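Local structure of bifunctional GH43-CE protein (Bacteroides eggerthii, 6MLY) at residues I369-V383 and F484-T496. The protein probably cleaves beta-1,4-xylosidic linkages through a family 43 glycosidase domain, and also carries a putative carbohydrate esterase domain. Sequence-based numbering, arbitrary orientation.
Sequences ILTQRTIGPVCTGSV and FMGYRFALFNYAT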
ATOM      1  N   ILE A 369      -4.322  10.878 -15.977  1.00 69.99           N
ATOM      2  CA  ILE A 369      -4.263   9.800 -15.000  1.00 68.97           C
ATOM      3  C   ILE A 369      -5.711   9.374 -14.706  1.00 68.41           C
ATOM      4  O   ILE A 369      -6.506  10.176 -14.202  1.00 68.61           O
ATOM      5  CB  ILE A 369      -3.494  10.232 -13.733  1.00 68.83           C
ATOM      6  CG1 ILE A 369      -2.063  10.677 -14.058  1.00 68.48           C
ATOM      7  CG2 ILE A 369      -3.508   9.127 -12.685  1.00 68.99           C
ATOM      8  CD1 ILE A 369      -1.259  11.105 -12.850  1.00 67.95           C
ATOM      9  N   LEU A 370      -6.031   8.116 -15.044  1.00 67.73           N
ATOM     10  CA  LEU A 370      -7.382   7.536 -14.983  1.00 66.82           C
ATOM     11  C   LEU A 370      -7.519   6.708 -13.700  1.00 66.32           C
ATOM     12  O   LEU A 370      -6.615   5.956 -13.375  1.00 66.50           O
ATOM     13  CB  LEU A 370      -7.569   6.661 -16.227  1.00 66.44           C
ATOM     14  CG  LEU A 370      -8.975   6.114 -16.459  1.00 66.50           C
ATOM     15  CD1 LEU A 370      -9.949   7.231 -16.808  1.00 66.71           C
ATOM     16  CD2 LEU A 370      -8.969   5.048 -17.544  1.00 66.61           C
ATOM     17  N   THR A 371      -8.646   6.839 -12.982  1.00 65.38           N
ATOM     18  CA  THR A 371      -8.729   6.309 -11.612  1.00 65.29           C
ATOM     19  C   THR A 371     -10.102   5.713 -11.274  1.00 63.96           C
ATOM     20  O   THR A 371     -11.130   6.144 -11.784  1.00 63.77           O
ATOM     21  CB  THR A 371      -8.435   7.404 -10.581  1.00 66.27           C
ATOM     22  OG1 THR A 371      -9.611   8.202 -10.462  1.00 66.53           O
ATOM     23  CG2 THR A 371      -7.246   8.266 -10.947  1.00 67.41           C
ATOM     24  N   GLN A 372     -10.071   4.716 -10.382  1.00 63.33           N
ATOM     25  CA  GLN A 372     -11.203   4.247  -9.592  1.00 63.21           C
ATOM     26  C   GLN A 372     -10.794   4.286  -8.114  1.00 63.93           C
ATOM     27  O   GLN A 372      -9.627   4.492  -7.799  1.00 65.02           O
ATOM     28  CB  GLN A 372     -11.617   2.831  -9.992  1.00 62.31           C
ATOM     29  CG  GLN A 372     -12.025   2.697 -11.451  1.00 62.06           C
ATOM     30  CD  GLN A 372     -12.793   1.428 -11.732  1.00 62.10           C
ATOM     31  OE1 GLN A 372     -13.376   0.814 -10.840  1.00 62.57           O
ATOM     32  NE2 GLN A 372     -12.825   1.036 -12.993  1.00 62.00           N
ATOM     33  N   ARG A 373     -11.761   4.087  -7.212  1.00 64.48           N
ATOM     34  CA  ARG A 373     -11.507   4.088  -5.767  1.00 65.31           C
ATOM     35  C   ARG A 373     -10.790   2.781  -5.390  1.00 65.80           C
ATOM     36  O   ARG A 373     -10.852   1.797  -6.126  1.00 65.92           O
ATOM     37  CB  ARG A 373     -12.821   4.264  -4.990  1.00 65.68           C
ATOM     38  CG  ARG A 373     -13.501   5.614  -5.185  1.00 65.81           C
ATOM     39  CD  ARG A 373     -14.866   5.691  -4.516  1.00 66.31           C
ATOM     40  NE  ARG A 373     -15.508   6.998  -4.651  1.00 66.42           N
ATOM     41  CZ  ARG A 373     -16.246   7.385  -5.690  1.00 65.69           C
ATOM     42  NH1 ARG A 373     -16.627   6.510  -6.603  1.00 65.69           N
ATOM     43  NH2 ARG A 373     -16.593   8.653  -5.822  1.00 65.90           N
ATOM     44  N   THR A 374     -10.079   2.792  -4.259  1.00 66.79           N
ATOM     45  CA  THR A 374      -9.692   1.564  -3.585  1.00 68.29           C
ATOM     46  C   THR A 374     -10.834   1.161  -2.655  1.00 69.26           C
ATOM     47  O   THR A 374     -11.611   2.012  -2.233  1.00 71.11           O
ATOM     48  CB  THR A 374      -8.378   1.722  -2.811  1.00 68.57           C
ATOM     49  OG1 THR A 374      -8.488   2.843  -1.937  1.00 70.09           O
ATOM     50  CG2 THR A 374      -7.180   1.895  -3.720  1.00 68.45           C
ATOM     51  N   ILE A 375     -10.936  -0.133  -2.351  1.00 70.53           N
ATOM     52  CA  ILE A 375     -12.034  -0.641  -1.546  1.00 71.71           C
ATOM     53  C   ILE A 375     -11.466  -1.460  -0.386  1.00 74.19           C
ATOM     54  O   ILE A 375     -10.385  -2.025  -0.501  1.00 75.30           O
ATOM     55  CB  ILE A 375     -13.015  -1.452  -2.414  1.00 72.07           C
ATOM     56  CG1 ILE A 375     -12.398  -2.748  -2.944  1.00 71.69           C
ATOM     57  CG2 ILE A 375     -13.554  -0.589  -3.544  1.00 72.08           C
ATOM     58  CD1 ILE A 375     -13.353  -3.592  -3.757  1.00 72.06           C
ATOM     59  N   GLY A 376     -12.217  -1.509   0.719  1.00 75.20           N
ATOM     60  CA  GLY A 376     -11.863  -2.299   1.897  1.00 76.51           C
ATOM     61  C   GLY A 376     -12.750  -3.536   2.039  1.00 77.44           C
ATOM     62  O   GLY A 376     -13.785  -3.640   1.380  1.00 77.25           O
ATOM     63  N   PRO A 377     -12.347  -4.467   2.914  1.00 80.52           N
ATOM     64  CA  PRO A 377     -11.173  -4.340   3.768  1.00 80.08           C
ATOM     65  C   PRO A 377      -9.834  -4.597   3.054  1.00 78.69           C
ATOM     66  O   PRO A 377      -8.802  -4.088   3.496  1.00 77.91           O
ATOM     67  CB  PRO A 377     -11.397  -5.395   4.862  1.00 82.08           C
ATOM     68  CG  PRO A 377     -12.197  -6.465   4.168  1.00 82.38           C
ATOM     69  CD  PRO A 377     -13.098  -5.693   3.228  1.00 82.16           C
ATOM     70  N   VAL A 378      -9.868  -5.387   1.972  1.00 78.00           N
ATOM     71  CA  VAL A 378      -8.710  -5.634   1.091  1.00 77.49           C
ATOM     72  C   VAL A 378      -9.153  -5.430  -0.359  1.00 76.39           C
ATOM     73  O   VAL A 378     -10.354  -5.479  -0.657  1.00 79.93           O
ATOM     74  CB  VAL A 378      -8.131  -7.050   1.271  1.00 77.58           C
ATOM     75  CG1 VAL A 378      -7.647  -7.288   2.694  1.00 78.31           C
ATOM     76  CG2 VAL A 378      -9.118  -8.130   0.842  1.00 77.74           C
ATOM     77  N   CYS A 379      -8.181  -5.214  -1.249  1.00 75.79           N
ATOM     78  CA  CYS A 379      -8.455  -5.172  -2.680  1.00 74.83           C
ATOM     79  C   CYS A 379      -7.173  -5.408  -3.488  1.00 73.77           C
ATOM     80  O   CYS A 379      -6.051  -5.431  -2.951  1.00 74.01           O
ATOM     81  CB  CYS A 379      -9.111  -3.857  -3.093  1.00 75.34           C
ATOM     82  SG  CYS A 379      -8.021  -2.408  -3.012  1.00 77.11           S
ATOM     83  N   THR A 380      -7.378  -5.601  -4.794  1.00 72.84           N
ATOM     84  CA  THR A 380      -6.329  -5.836  -5.738  1.00 71.32           C
ATOM     85  C   THR A 380      -6.786  -5.325  -7.108  1.00 70.27           C
ATOM     86  O   THR A 380      -7.794  -5.786  -7.626  1.00 69.73           O
ATOM     87  CB  THR A 380      -5.957  -7.325  -5.743  1.00 71.99           C
ATOM     88  OG1 THR A 380      -5.441  -7.640  -4.447  1.00 73.85           O
ATOM     89  CG2 THR A 380      -4.948  -7.690  -6.811  1.00 72.23           C
ATOM     90  N   GLY A 381      -6.034  -4.367  -7.662  1.00 69.42           N
ATOM     91  CA  GLY A 381      -6.183  -3.920  -9.046  1.00 69.16           C
ATOM     92  C   GLY A 381      -5.182  -4.604  -9.962  1.00 68.15           C
ATOM     93  O   GLY A 381      -4.182  -5.127  -9.488  1.00 68.68           O
ATOM     94  N   SER A 382      -5.463  -4.600 -11.272  1.00 68.26           N
ATOM     95  CA  SER A 382      -4.615  -5.240 -12.287  1.00 68.37           C
ATOM     96  C   SER A 382      -4.756  -4.537 -13.642  1.00 68.30           C
ATOM     97  O   SER A 382      -5.760  -3.862 -13.904  1.00 68.53           O
ATOM     98  CB  SER A 382      -4.953  -6.697 -12.421  1.00 69.87           C
ATOM     99  OG  SER A 382      -4.779  -7.369 -11.187  1.00 71.93           O
ATOM    100  N   VAL A 383      -3.752  -4.729 -14.505  1.00 67.75           N
ATOM    101  CA  VAL A 383      -3.767  -4.225 -15.879  1.00 67.64           C
ATOM    102  C   VAL A 383      -3.013  -5.197 -16.795  1.00 68.20           C
ATOM    103  O   VAL A 383      -2.254  -6.048 -16.332  1.00 68.34           O
ATOM    104  CB  VAL A 383      -3.166  -2.810 -15.969  1.00 67.78           C
ATOM    105  CG1 VAL A 383      -4.173  -1.734 -15.592  1.00 67.93           C
ATOM    106  CG2 VAL A 383      -1.910  -2.678 -15.131  1.00 67.82           C
ATOM    107  N   PHE A 484      -6.200  14.876   0.422  1.00 84.47           N
ATOM    108  CA  PHE A 484      -7.465  14.915   1.201  1.00 82.73           C
ATOM    109  C   PHE A 484      -8.480  13.915   0.620  1.00 80.57           C
ATOM    110  O   PHE A 484      -9.697  14.096   0.747  1.00 80.39           O
ATOM    111  CB  PHE A 484      -8.052  16.332   1.211  1.00 82.08           C
ATOM    112  CG  PHE A 484      -8.900  16.700   2.406  1.00 81.96           C
ATOM    113  CD1 PHE A 484      -9.200  18.031   2.655  1.00 82.70           C
ATOM    114  CD2 PHE A 484      -9.398  15.743   3.283  1.00 80.94           C
ATOM    115  CE1 PHE A 484      -9.983  18.397   3.739  1.00 83.46           C
ATOM    116  CE2 PHE A 484     -10.174  16.111   4.371  1.00 81.69           C
ATOM    117  CZ  PHE A 484     -10.464  17.436   4.597  1.00 82.90           C
ATOM    118  N   MET A 485      -7.958  12.851   0.002  1.00 78.62           N
ATOM    119  CA  MET A 485      -8.747  11.876  -0.723  1.00 75.77           C
ATOM    120  C   MET A 485      -8.187  10.482  -0.428  1.00 75.25           C
ATOM    121  O   MET A 485      -7.049  10.351   0.024  1.00 75.90           O
ATOM    122  CB  MET A 485      -8.677  12.161  -2.225  1.00 74.35           C
ATOM    123  CG  MET A 485      -9.640  11.343  -3.060  1.00 73.92           C
ATOM    124  SD  MET A 485      -9.389  11.616  -4.826  1.00 74.02           S
ATOM    125  CE  MET A 485      -9.888  13.331  -4.958  1.00 73.94           C
ATOM    126  N   GLY A 486      -9.013   9.457  -0.655  1.00 74.68           N
ATOM    127  CA  GLY A 486      -8.594   8.070  -0.573  1.00 74.67           C
ATOM    128  C   GLY A 486      -7.571   7.748  -1.645  1.00 74.19           C
ATOM    129  O   GLY A 486      -7.459   8.459  -2.655  1.00 75.97           O
ATOM    130  N   TYR A 487      -6.801   6.685  -1.409  1.00 73.03           N
ATOM    131  CA  TYR A 487      -5.889   6.163  -2.410  1.00 72.79           C
ATOM    132  C   TYR A 487      -6.724   5.574  -3.549  1.00 70.12           C
ATOM    133  O   TYR A 487      -7.651   4.808  -3.311  1.00 69.81           O
ATOM    134  CB  TYR A 487      -4.927   5.136  -1.802  1.00 72.38           C
ATOM    135  CG  TYR A 487      -3.691   5.742  -1.191  1.00 74.41           C
ATOM    136  CD1 TYR A 487      -3.782   6.632  -0.135  1.00 75.32           C
ATOM    137  CD2 TYR A 487      -2.428   5.437  -1.669  1.00 75.17           C
ATOM    138  CE1 TYR A 487      -2.656   7.205   0.430  1.00 76.48           C
ATOM    139  CE2 TYR A 487      -1.289   5.996  -1.111  1.00 76.58           C
ATOM    140  CZ  TYR A 487      -1.402   6.886  -0.059  1.00 76.63           C
ATOM    141  OH  TYR A 487      -0.285   7.443   0.491  1.00 77.85           O
ATOM    142  N   ARG A 488      -6.386   5.966  -4.777  1.00 69.63           N
ATOM    143  CA  ARG A 488      -7.045   5.473  -5.968  1.00 68.64           C
ATOM    144  C   ARG A 488      -6.057   4.633  -6.790  1.00 67.62           C
ATOM    145  O   ARG A 488      -4.856   4.911  -6.815  1.00 67.76           O
ATOM    146  CB  ARG A 488      -7.585   6.657  -6.775  1.00 69.78           C
ATOM    147  CG  ARG A 488      -8.792   7.348  -6.156  1.00 70.56           C
ATOM    148  CD  ARG A 488      -9.317   8.466  -7.042  1.00 71.59           C
ATOM    149  NE  ARG A 488     -10.653   8.922  -6.666  1.00 72.34           N
ATOM    150  CZ  ARG A 488     -11.789   8.518  -7.234  1.00 72.22           C
ATOM    151  NH1 ARG A 488     -11.766   7.717  -8.286  1.00 72.03           N
ATOM    152  NH2 ARG A 488     -12.950   8.922  -6.744  1.00 73.65           N
ATOM    153  N   PHE A 489      -6.585   3.592  -7.440  1.00 66.66           N
ATOM    154  CA  PHE A 489      -5.923   2.950  -8.558  1.00 65.82           C
ATOM    155  C   PHE A 489      -5.828   3.974  -9.692  1.00 66.10           C
ATOM    156  O   PHE A 489      -6.713   4.805  -9.847  1.00 65.94           O
ATOM    157  CB  PHE A 489      -6.673   1.683  -8.978  1.00 65.81           C
ATOM    158  CG  PHE A 489      -6.671   0.596  -7.934  1.00 66.40           C
ATOM    159  CD1 PHE A 489      -5.490  -0.028  -7.566  1.00 66.72           C
ATOM    160  CD2 PHE A 489      -7.844   0.196  -7.316  1.00 66.80           C
ATOM    161  CE1 PHE A 489      -5.485  -1.025  -6.602  1.00 67.46           C
ATOM    162  CE2 PHE A 489      -7.836  -0.800  -6.353  1.00 67.07           C
ATOM    163  CZ  PHE A 489      -6.658  -1.406  -5.992  1.00 67.34           C
ATOM    164  N   ALA A 490      -4.741   3.912 -10.466  1.00 65.81           N
ATOM    165  CA  ALA A 490      -4.423   4.941 -11.448  1.00 66.19           C
ATOM    166  C   ALA A 490      -3.694   4.327 -12.650  1.00 66.30           C
ATOM    167  O   ALA A 490      -2.602   3.772 -12.491  1.00 66.93           O
ATOM    168  CB  ALA A 490      -3.591   6.014 -10.788  1.00 66.19           C
ATOM    169  N   LEU A 491      -4.315   4.418 -13.836  1.00 65.57           N
ATOM    170  CA  LEU A 491      -3.635   4.159 -15.103  1.00 65.43           C
ATOM    171  C   LEU A 491      -2.937   5.458 -15.516  1.00 66.31           C
ATOM    172  O   LEU A 491      -3.574   6.503 -15.529  1.00 66.59           O
ATOM    173  CB  LEU A 491      -4.623   3.720 -16.194  1.00 64.94           C
ATOM    174  CG  LEU A 491      -5.617   2.604 -15.865  1.00 64.52           C
ATOM    175  CD1 LEU A 491      -5.779   1.666 -17.053  1.00 64.46           C
ATOM    176  CD2 LEU A 491      -5.229   1.808 -14.634  1.00 64.43           C
ATOM    177  N   PHE A 492      -1.641   5.385 -15.848  1.00 66.86           N
ATOM    178  CA  PHE A 492      -0.874   6.576 -16.230  1.00 67.38           C
ATOM    179  C   PHE A 492       0.060   6.262 -17.405  1.00 68.03           C
ATOM    180  O   PHE A 492       0.258   5.104 -17.755  1.00 68.31           O
ATOM    181  CB  PHE A 492      -0.107   7.130 -15.026  1.00 68.21           C
ATOM    182  CG  PHE A 492       1.001   6.253 -14.500  1.00 68.94           C
ATOM    183  CD1 PHE A 492       0.753   5.297 -13.527  1.00 68.86           C
ATOM    184  CD2 PHE A 492       2.302   6.404 -14.958  1.00 70.01           C
ATOM    185  CE1 PHE A 492       1.779   4.505 -13.035  1.00 69.30           C
ATOM    186  CE2 PHE A 492       3.326   5.607 -14.467  1.00 70.33           C
ATOM    187  CZ  PHE A 492       3.062   4.657 -13.508  1.00 69.97           C
ATOM    188  N   ASN A 493       0.593   7.333 -18.006  1.00 68.37           N
ATOM    189  CA  ASN A 493       1.526   7.296 -19.121  1.00 69.21           C
ATOM    190  C   ASN A 493       1.941   8.728 -19.463  1.00 70.38           C
ATOM    191  O   ASN A 493       1.182   9.447 -20.104  1.00 70.49           O
ATOM    192  CB  ASN A 493       0.940   6.651 -20.382  1.00 69.16           C
ATOM    193  CG  ASN A 493       1.900   6.688 -21.556  1.00 70.25           C
ATOM    194  OD1 ASN A 493       3.110   6.832 -21.376  1.00 71.20           O
ATOM    195  ND2 ASN A 493       1.377   6.560 -22.765  1.00 70.73           N
ATOM    196  N   TYR A 494       3.157   9.122 -19.070  1.00 71.35           N
ATOM    197  CA  TYR A 494       3.618  10.487 -19.286  1.00 72.54           C
ATOM    198  C   TYR A 494       5.090  10.509 -19.688  1.00 74.05           C
ATOM    199  O   TYR A 494       5.815   9.571 -19.410  1.00 74.58           O
ATOM    200  CB  TYR A 494       3.430  11.322 -18.024  1.00 72.70           C
ATOM    201  CG  TYR A 494       4.219  10.853 -16.830  1.00 72.70           C
ATOM    202  CD1 TYR A 494       5.343  11.541 -16.407  1.00 73.60           C
ATOM    203  CD2 TYR A 494       3.826   9.741 -16.103  1.00 72.19           C
ATOM    204  CE1 TYR A 494       6.065  11.133 -15.299  1.00 73.83           C
ATOM    205  CE2 TYR A 494       4.534   9.321 -14.989  1.00 72.30           C
ATOM    206  CZ  TYR A 494       5.657  10.022 -14.582  1.00 73.17           C
ATOM    207  OH  TYR A 494       6.361   9.622 -13.484  1.00 73.73           O
ATOM    208  N   ALA A 495       5.501  11.627 -20.297  1.00 76.14           N
ATOM    209  CA  ALA A 495       6.831  11.811 -20.854  1.00 78.65           C
ATOM    210  C   ALA A 495       7.672  12.737 -19.966  1.00 81.68           C
ATOM    211  O   ALA A 495       7.139  13.657 -19.341  1.00 83.32           O
ATOM    212  CB  ALA A 495       6.719  12.371 -22.248  1.00 79.96           C
ATOM    213  N   THR A 496       8.986  12.474 -19.940  1.00 82.76           N
ATOM    214  CA  THR A 496       9.985  13.340 -19.317  1.00 84.35           C
ATOM    215  C   THR A 496      10.837  14.036 -20.390  1.00 86.31           C
ATOM    216  O   THR A 496      11.341  15.131 -20.144  1.00 88.30           O
ATOM    217  CB  THR A 496      10.883  12.556 -18.348  1.00 84.15           C
ATOM    218  OG1 THR A 496      11.560  11.535 -19.082  1.00 84.19           O
ATOM    219  CG2 THR A 496      10.115  11.934 -17.202  1.00 83.68           C
TER
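The ring of Phe489 lies between Thr374 and Gly381: Thr374 CG2 sits over one face, 4.0 Å from the ring centroid, and Gly381 CA over the opposite face, both as CH-pi contacts. At the edge, Cys379 SG meets Phe489 CZ in a sulfur-aromatic contact. Glycine suits position 381 because a CB there would run into the ring. The Arg488 guanidinium carries Arg373 CG over one face, and its NH2 stands over a face of the Arg373 guanidinium, 3.8 Å from Arg373 NH2, two like charges close together with planes 62° apart. Both chains run extended from CG to NE, side by side, and Arg373 NE turns to the carbonyl of Asp29. Arg488 NH1 makes a weak, uncertain hydrogen bond to Thr371 OG1, whose main partner is Gln333 O. Replacing Arg488 by an alanine would probably leave Arg373 CG without the flat group beside it and take a weak donor from Thr371. Tyr487 O accepts from Thr374 N, in the carbonyl plane, and from OG1, tilted 21° from it; OG1 lies between the backbone N and the carbonyl carbon (chi1 53°), which puts CG2 anti to the carbonyl carbon and over the ring. Further along, Leu370 N and Leu491 O bond at 3.0 Å, answered by Leu491 N to Leu370 O, while the Val383 and Leu491 side chains slide past each other in opposite directions, CG1 to CD2 3.8 Å. Strands 370-373 and 488-491 are thus antiparallel neighbours in one sheet, and strand 378-383 packs across from them in the other, the two-sheet sandwich of a concanavalin A-like domain, Phe489 and Leu491 helping to fill the space between the sheets.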